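Side-chain contacts in 6-phospho-beta-glucosidase (PDB 1UP7), which hydrolyses cellobiose 6'-phosphate to glucose 6-phosphate and glucose, using bound NAD and a manganese ion: residues Q80-P83 / G84-G88; S113-L116 / R117-I121; I304-L307 / E308-E311. One frame throughout, in Å; residues are numbered along the deposited sequence.

Contact 1 of 3, residues Q80-P83 / G84-G88; sequences QFRP and GGLKG. With NAD (nicotinamide-adenine-dinucleotide), chain I.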
loop_
_atom_site.group_PDB
_atom_site.type_symbol
_atom_site.label_atom_id
_atom_site.label_comp_id
_atom_site.label_asym_id
_atom_site.label_seq_id
_atom_site.Cartn_x
_atom_site.Cartn_y
_atom_site.Cartn_z
ATOM N N GLN A 80 33.859 4.154 -9.226
ATOM C CA GLN A 80 34.645 2.933 -9.108
ATOM C C GLN A 80 35.843 3.186 -8.166
ATOM O O GLN A 80 36.881 2.524 -8.219
ATOM C CB GLN A 80 34.999 2.492 -10.533
ATOM C CG GLN A 80 36.391 2.210 -10.793
ATOM C CD GLN A 80 36.739 2.094 -12.264
ATOM O OE1 GLN A 80 35.923 1.709 -13.079
ATOM N NE2 GLN A 80 37.996 2.347 -12.580
ATOM N N PHE A 81 35.662 4.147 -7.279
ATOM C CA PHE A 81 36.658 4.507 -6.258
ATOM C C PHE A 81 36.389 3.820 -4.918
ATOM O O PHE A 81 35.267 3.482 -4.595
ATOM C CB PHE A 81 36.711 6.039 -6.056
ATOM C CG PHE A 81 35.392 6.653 -5.708
ATOM C CD1 PHE A 81 34.497 7.021 -6.709
ATOM C CD2 PHE A 81 35.032 6.852 -4.366
ATOM C CE1 PHE A 81 33.263 7.596 -6.384
ATOM C CE2 PHE A 81 33.800 7.414 -4.033
ATOM C CZ PHE A 81 32.908 7.774 -5.047
ATOM N N ARG A 82 37.433 3.613 -4.144
ATOM C CA ARG A 82 37.293 3.031 -2.824
ATOM C C ARG A 82 37.579 4.099 -1.775
ATOM O O ARG A 82 38.731 4.449 -1.567
ATOM C CB ARG A 82 38.267 1.868 -2.667
ATOM C CG ARG A 82 38.099 1.032 -1.395
ATOM C CD ARG A 82 39.190 -0.026 -1.231
ATOM N NE ARG A 82 39.149 -1.025 -2.289
ATOM C CZ ARG A 82 38.296 -2.050 -2.317
ATOM N NH1 ARG A 82 37.408 -2.225 -1.326
ATOM N NH2 ARG A 82 38.333 -2.896 -3.328
ATOM N N PRO A 83 36.552 4.623 -1.115
ATOM C CA PRO A 83 36.772 5.579 -0.028
ATOM C C PRO A 83 37.668 4.965 1.056
ATOM O O PRO A 83 37.397 3.860 1.536
ATOM C CB PRO A 83 35.353 5.872 0.493
ATOM C CG PRO A 83 34.413 5.471 -0.668
ATOM C CD PRO A 83 35.126 4.348 -1.339
ATOM N N GLY A 84 38.751 5.660 1.385
ATOM C CA GLY A 84 39.704 5.216 2.382
ATOM C C GLY A 84 40.740 4.222 1.924
ATOM O O GLY A 84 41.592 3.848 2.721
ATOM N N GLY A 85 40.669 3.768 0.667
ATOM C CA GLY A 85 41.609 2.791 0.152
ATOM C C GLY A 85 41.538 1.419 0.802
ATOM O O GLY A 85 40.633 1.107 1.606
ATOM N N LEU A 86 42.516 0.594 0.458
ATOM C CA LEU A 86 42.620 -0.750 1.004
ATOM C C LEU A 86 42.940 -0.740 2.481
ATOM O O LEU A 86 42.674 -1.709 3.180
ATOM C CB LEU A 86 43.625 -1.589 0.199
ATOM C CG LEU A 86 43.148 -1.952 -1.233
ATOM C CD1 LEU A 86 44.356 -2.541 -2.012
ATOM C CD2 LEU A 86 41.915 -2.915 -1.216
ATOM N N LYS A 87 43.480 0.365 2.976
ATOM C CA LYS A 87 43.684 0.439 4.416
ATOM C C LYS A 87 42.393 0.690 5.185
ATOM O O LYS A 87 42.243 0.201 6.288
ATOM C CB LYS A 87 44.876 1.327 4.795
ATOM C CG LYS A 87 44.673 2.787 4.712
ATOM N N GLY A 88 41.431 1.375 4.559
ATOM C CA GLY A 88 40.065 1.426 5.065
ATOM C C GLY A 88 39.412 0.053 5.094
ATOM O O GLY A 88 38.779 -0.295 6.081
HETATM P PA NAD I . 40.908 0.435 -5.280
HETATM O O1A NAD I . 41.493 0.480 -3.925
HETATM O O2A NAD I . 41.888 0.076 -6.417
HETATM O O5B NAD I . 40.294 1.918 -5.503
HETATM C C5B NAD I . 40.075 2.392 -6.806
HETATM C C4B NAD I . 40.668 3.786 -6.966
HETATM O O4B NAD I . 39.887 4.746 -6.257
HETATM C C3B NAD I . 42.098 3.944 -6.465
HETATM O O3B NAD I . 42.914 4.280 -7.577
HETATM C C2B NAD I . 42.033 5.094 -5.457
HETATM O O2B NAD I . 43.148 5.956 -5.553
HETATM C C1B NAD I . 40.781 5.813 -5.927
HETATM N N9A NAD I . 40.140 6.666 -4.931
HETATM C C8A NAD I . 40.038 6.511 -3.562
HETATM N N7A NAD I . 39.310 7.555 -3.108
HETATM C C5A NAD I . 38.906 8.326 -4.134
HETATM C C6A NAD I . 38.168 9.498 -4.228
HETATM N N6A NAD I . 37.667 10.097 -3.153
HETATM N N1A NAD I . 37.954 10.065 -5.479
HETATM C C2A NAD I . 38.484 9.479 -6.616
HETATM N N3A NAD I . 39.238 8.335 -6.506
HETATM C C4A NAD I . 39.441 7.779 -5.290
HETATM O O3 NAD I . 39.708 -0.633 -5.200
HETATM P PN NAD I . 39.004 -1.444 -6.390
HETATM O O1N NAD I . 39.244 -2.863 -6.027
HETATM O O2N NAD I . 39.347 -0.963 -7.710
HETATM O O5D NAD I . 37.452 -1.089 -6.236
HETATM C C5D NAD I . 36.938 0.220 -6.069
HETATM C C4D NAD I . 35.509 0.100 -5.515
HETATM O O4D NAD I . 34.632 -0.605 -6.393
HETATM C C3D NAD I . 35.467 -0.664 -4.200
HETATM O O3D NAD I . 34.550 0.019 -3.399
HETATM C C2D NAD I . 34.945 -2.049 -4.569
HETATM O O2D NAD I . 34.233 -2.717 -3.541
HETATM C C1D NAD I . 34.120 -1.809 -5.813
HETATM N N1N NAD I . 34.416 -2.830 -6.822
HETATM C C2N NAD I . 34.768 -2.339 -8.060
HETATM C C3N NAD I . 35.071 -3.179 -9.103
HETATM C C7N NAD I . 35.468 -2.571 -10.428
HETATM O O7N NAD I . 34.963 -3.039 -11.665
HETATM N N7N NAD I . 36.323 -1.537 -10.414
HETATM C C4N NAD I . 35.011 -4.554 -8.862
HETATM C C5N NAD I . 34.647 -5.076 -7.604
HETATM C C6N NAD I . 34.347 -4.185 -6.574
#
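Arg-82 and Leu-86 meet over the flat end of the arginine: CD2 of Leu-86 lies 3.5 Å from Arg-82 NE, on one guanidinium face, while C3D of the NAD ribose covers the opposite face. The planar cation is thus sandwiched between a leucine methyl and a ribose carbon; NE and NH2 point at the pyrophosphate, while NH1 turns to Glu-105. Its CG is anti to the backbone N (chi1 -172°), and a bend at chi3 turns NE, and with it the guanidinium, toward the cofactor; the CD just before the bend packs on the peptide of Gly-85.

The polar grip is on the phosphates. Arg-82 NE donates to the bridging NAD O3 at 3.0 Å and to O1A at 3.2 Å, and Arg-82 NH2 reaches NAD O1N at 2.8 Å. One guanidinium therefore spans both phosphates, a natural task for arginine opposite a dianion. The bond of NH1 to Glu-105 is a salt bridge that probably holds the group in place.

In the backbone, a type II beta turn runs from Arg-82 to Gly-85, closed by Gly-85 N to Arg-82 O at 3.0 Å. Proline suits its second position, and glycine its third, where phi is 82°.

Beside the adenine, Phe-81 CB comes to 3.3 Å from NAD C4A.

The segment joins strand 76-79 of the parallel Rossmann sheet to helix 85-94; Pro-83 rests against helix 109-131, and Leu-86 against helix 263-278.

Contact 2 of 3, residues S113-L116 / R117-I121; sequences SAAL and RAFPI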
loop_
_atom_site.group_PDB
_atom_site.type_symbol
_atom_site.label_atom_id
_atom_site.label_comp_id
_atom_site.label_asym_id
_atom_site.label_seq_id
_atom_site.Cartn_x
_atom_site.Cartn_y
_atom_site.Cartn_z
ATOM N N SER A 113 31.052 0.570 8.279
ATOM C CA SER A 113 32.104 1.572 8.322
ATOM C C SER A 113 32.469 2.006 6.911
ATOM O O SER A 113 32.721 3.177 6.677
ATOM C CB SER A 113 33.344 1.084 9.097
ATOM O OG SER A 113 33.660 -0.254 8.749
ATOM N N ALA A 114 32.461 1.072 5.964
ATOM C CA ALA A 114 32.611 1.411 4.560
ATOM C C ALA A 114 31.537 2.416 4.086
ATOM O O ALA A 114 31.853 3.362 3.352
ATOM C CB ALA A 114 32.655 0.142 3.685
ATOM N N ALA A 115 30.286 2.245 4.514
ATOM C CA ALA A 115 29.227 3.155 4.069
ATOM C C ALA A 115 29.479 4.558 4.628
ATOM O O ALA A 115 29.310 5.586 3.924
ATOM C CB ALA A 115 27.812 2.650 4.487
ATOM N N LEU A 116 29.846 4.615 5.902
ATOM C CA LEU A 116 30.101 5.913 6.540
ATOM C C LEU A 116 31.224 6.674 5.861
ATOM O O LEU A 116 31.182 7.899 5.820
ATOM C CB LEU A 116 30.453 5.775 8.031
ATOM C CG LEU A 116 29.331 5.361 8.983
ATOM C CD1 LEU A 116 29.903 5.235 10.390
ATOM C CD2 LEU A 116 28.107 6.314 8.925
ATOM N N ARG A 117 32.249 5.965 5.376
ATOM C CA ARG A 117 33.319 6.608 4.617
ATOM C C ARG A 117 32.817 7.052 3.251
ATOM O O ARG A 117 33.268 8.082 2.735
ATOM C CB ARG A 117 34.513 5.674 4.417
ATOM C CG ARG A 117 35.561 5.677 5.519
ATOM C CD ARG A 117 36.972 5.151 5.125
ATOM N NE ARG A 117 36.862 3.945 4.324
ATOM C CZ ARG A 117 36.567 2.751 4.830
ATOM N NH1 ARG A 117 36.414 2.621 6.153
ATOM N NH2 ARG A 117 36.448 1.694 4.017
ATOM N N ALA A 118 31.908 6.281 2.650
ATOM C CA ALA A 118 31.444 6.576 1.306
ATOM C C ALA A 118 30.510 7.788 1.255
ATOM O O ALA A 118 30.643 8.603 0.378
ATOM C CB ALA A 118 30.766 5.345 0.682
ATOM N N PHE A 119 29.575 7.885 2.198
ATOM C CA PHE A 119 28.485 8.861 2.122
ATOM C C PHE A 119 28.932 10.319 1.860
ATOM O O PHE A 119 28.387 10.970 0.965
ATOM C CB PHE A 119 27.533 8.774 3.369
ATOM C CG PHE A 119 26.727 7.473 3.470
ATOM C CD1 PHE A 119 26.505 6.666 2.341
ATOM C CD2 PHE A 119 26.174 7.082 4.692
ATOM C CE1 PHE A 119 25.754 5.477 2.427
ATOM C CE2 PHE A 119 25.415 5.899 4.800
ATOM C CZ PHE A 119 25.215 5.089 3.670
ATOM N N PRO A 120 29.902 10.852 2.618
ATOM C CA PRO A 120 30.356 12.245 2.376
ATOM C C PRO A 120 30.952 12.461 0.973
ATOM O O PRO A 120 30.711 13.499 0.352
ATOM C CB PRO A 120 31.431 12.482 3.451
ATOM C CG PRO A 120 31.219 11.383 4.477
ATOM C CD PRO A 120 30.632 10.223 3.746
ATOM N N ILE A 121 31.706 11.488 0.486
ATOM C CA ILE A 121 32.290 11.577 -0.839
ATOM C C ILE A 121 31.212 11.487 -1.910
ATOM O O ILE A 121 31.225 12.321 -2.830
ATOM C CB ILE A 121 33.425 10.531 -1.009
ATOM C CG1 ILE A 121 34.606 10.863 -0.085
ATOM C CG2 ILE A 121 33.945 10.505 -2.431
ATOM C CD1 ILE A 121 35.514 9.608 0.271
#
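Arg-117 folds back along its own helix toward Ser-113 and Ala-114, one turn earlier. Its CB sits 3.7 Å from Ala-114 O, and CG, anti to the carbonyl carbon (chi1 -88°), passes 4.0 Å from Ser-113 O. A bend at chi3 then lays the guanidinium over the preceding turn, with Ser-113 O and the CA of Ala-114 on one face. NE turns to Pro-83 O and NH1 to Asn-410. At the tip, NH2 lies 3.9 Å from Ala-114 CA and forms a salt bridge with Asp-92, which also binds Ser-113 OG. The small methyl of Ala-114 probably leaves room for this flat group.

Elsewhere, Ala-115 O lies 3.2 Å above the ring plane of Phe-119, offset toward the rim, and Phe-119 CZ comes to 3.7 Å from Ala-115 CB. The same oxygen accepts Phe-119 N at 2.9 Å. Pro-120 has no N-H to give, so Leu-116 O meets its CD at 3.2 Å instead, and the helix kinks there.

Helix 109-131 thus carries aromatic packing, shared with helices 144-155 and 355-376, beside a cation whose three nitrogens all have partners. Such bonding compensates for burying the charge, which Asp-92 probably balances with its own.

Contact 3 of 3, residues I304-L307 / E308-E311; sequences IRDL and ETDE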
loop_
_atom_site.group_PDB
_atom_site.type_symbol
_atom_site.label_atom_id
_atom_site.label_comp_id
_atom_site.label_asym_id
_atom_site.label_seq_id
_atom_site.Cartn_x
_atom_site.Cartn_y
_atom_site.Cartn_z
ATOM N N ILE A 304 25.480 0.631 -20.200
ATOM C CA ILE A 304 25.642 1.895 -20.913
ATOM C C ILE A 304 25.188 1.776 -22.389
ATOM O O ILE A 304 24.504 2.636 -22.914
ATOM C CB ILE A 304 27.115 2.428 -20.773
ATOM C CG1 ILE A 304 27.331 3.043 -19.400
ATOM C CG2 ILE A 304 27.450 3.488 -21.842
ATOM C CD1 ILE A 304 28.817 3.328 -19.051
ATOM N N ARG A 305 25.576 0.690 -23.034
ATOM C CA ARG A 305 25.155 0.370 -24.384
ATOM C C ARG A 305 23.622 0.395 -24.518
ATOM O O ARG A 305 23.090 1.037 -25.418
ATOM C CB ARG A 305 25.722 -1.004 -24.754
ATOM C CG ARG A 305 25.540 -1.464 -26.188
ATOM C CD ARG A 305 24.693 -2.735 -26.304
ATOM N NE ARG A 305 25.445 -3.964 -26.135
ATOM C CZ ARG A 305 25.141 -4.954 -25.286
ATOM N NH1 ARG A 305 24.094 -4.902 -24.462
ATOM N NH2 ARG A 305 25.916 -6.020 -25.262
ATOM N N ASP A 306 22.911 -0.273 -23.612
ATOM C CA ASP A 306 21.450 -0.414 -23.736
ATOM C C ASP A 306 20.727 0.828 -23.202
ATOM O O ASP A 306 19.577 1.078 -23.528
ATOM C CB ASP A 306 20.948 -1.716 -23.092
ATOM C CG ASP A 306 21.621 -2.937 -23.670
ATOM O OD1 ASP A 306 22.054 -2.854 -24.840
ATOM O OD2 ASP A 306 21.797 -4.019 -23.052
ATOM N N LEU A 307 21.426 1.620 -22.412
ATOM C CA LEU A 307 20.943 2.952 -22.033
ATOM C C LEU A 307 21.061 3.910 -23.214
ATOM O O LEU A 307 20.292 4.863 -23.317
ATOM C CB LEU A 307 21.765 3.484 -20.870
ATOM C CG LEU A 307 21.220 3.795 -19.467
ATOM C CD1 LEU A 307 19.761 3.500 -19.232
ATOM C CD2 LEU A 307 22.049 3.125 -18.461
ATOM N N GLU A 308 22.000 3.641 -24.119
ATOM C CA GLU A 308 22.193 4.476 -25.316
ATOM C C GLU A 308 21.304 4.148 -26.509
ATOM O O GLU A 308 21.000 5.036 -27.264
ATOM C CB GLU A 308 23.660 4.447 -25.772
ATOM C CG GLU A 308 24.543 5.359 -24.963
ATOM C CD GLU A 308 24.170 6.805 -25.188
ATOM O OE1 GLU A 308 24.427 7.290 -26.315
ATOM O OE2 GLU A 308 23.596 7.442 -24.263
ATOM N N THR A 309 20.913 2.891 -26.693
ATOM C CA THR A 309 20.028 2.539 -27.811
ATOM C C THR A 309 18.561 2.554 -27.381
ATOM O O THR A 309 18.231 2.732 -26.201
ATOM C CB THR A 309 20.326 1.129 -28.344
ATOM O OG1 THR A 309 20.049 0.187 -27.290
ATOM C CG2 THR A 309 21.803 0.965 -28.704
ATOM N N ASP A 310 17.702 2.297 -28.353
ATOM C CA ASP A 310 16.290 2.253 -28.132
ATOM C C ASP A 310 15.739 0.841 -28.293
ATOM O O ASP A 310 14.545 0.667 -28.503
ATOM C CB ASP A 310 15.626 3.292 -29.066
ATOM C CG ASP A 310 14.217 3.639 -28.636
ATOM O OD1 ASP A 310 14.011 4.002 -27.460
ATOM O OD2 ASP A 310 13.259 3.521 -29.405
ATOM N N GLU A 311 16.617 -0.158 -28.148
ATOM C CA GLU A 311 16.272 -1.575 -28.297
ATOM C C GLU A 311 15.347 -2.069 -27.181
ATOM O O GLU A 311 14.306 -2.666 -27.457
ATOM C CB GLU A 311 17.546 -2.377 -28.230
ATOM C CG GLU A 311 18.203 -2.672 -29.555
ATOM C CD GLU A 311 18.763 -4.079 -29.529
ATOM O OE1 GLU A 311 19.713 -4.317 -28.727
ATOM O OE2 GLU A 311 18.219 -4.955 -30.269
HETATM O O HOH W 1 18.358 -0.715 -25.126
#
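The last turn of helix 296-308 closes with Glu-308 N donating to Ile-304 O at 3.0 Å and Thr-309 N to Arg-305 O at 3.1 Å, before Thr-309 leaves helical angles with psi 177°. Glu-308 lays its aliphatic part along this turn: CG is 3.4 Å from Ile-304 O, and a bend at chi2 turns the carboxylate away to its partner Lys-75. Thr-309 brings CG2 to 3.5 Å from Arg-305 O, so its methyl lies against the end of the turn, while its hydroxyl meets a water. That water links the two segments, donating to Asp-306 O at 2.7 Å and lying 2.9 Å from Thr-309 OG1. This is the C-terminal end of a helix, in the C-terminal domain of the family 4 glycosidase, where a carbonyl no longer served by a helical N-H takes a water instead. Threonine, short and polar, suits that position. Before the exit, Arg-305 NH1 donates to Asp-306 OD1 at 2.9 Å, on the syn side of the carboxylate and close to the guanidinium plane, in a salt bridge between sequence neighbours. Asp-306 OD2 also meets His-315 on the following strand, while Ile-304 and Leu-307 pack on strand 76-79.

Overall arrangement
Contacts 1 and 2 are neighbours, their centres 10 Å apart, and they touch directly, through one polar bond and through the packing of Phe-81 on Ile-121. Both belong to the NAD-binding Rossmann part of the chain, yet contact 2 is buried within a single helix, whereas contact 1 is a partly buried loop and helix start facing the cofactor. Contact 3, with its centre about 31 Å from each of the other two centres, is a partly buried helix end of the C-terminal domain. Each contains an arginine, turned to phosphates in the first, to protein partners in the second and to an adjacent aspartate in the third, where water also joins in.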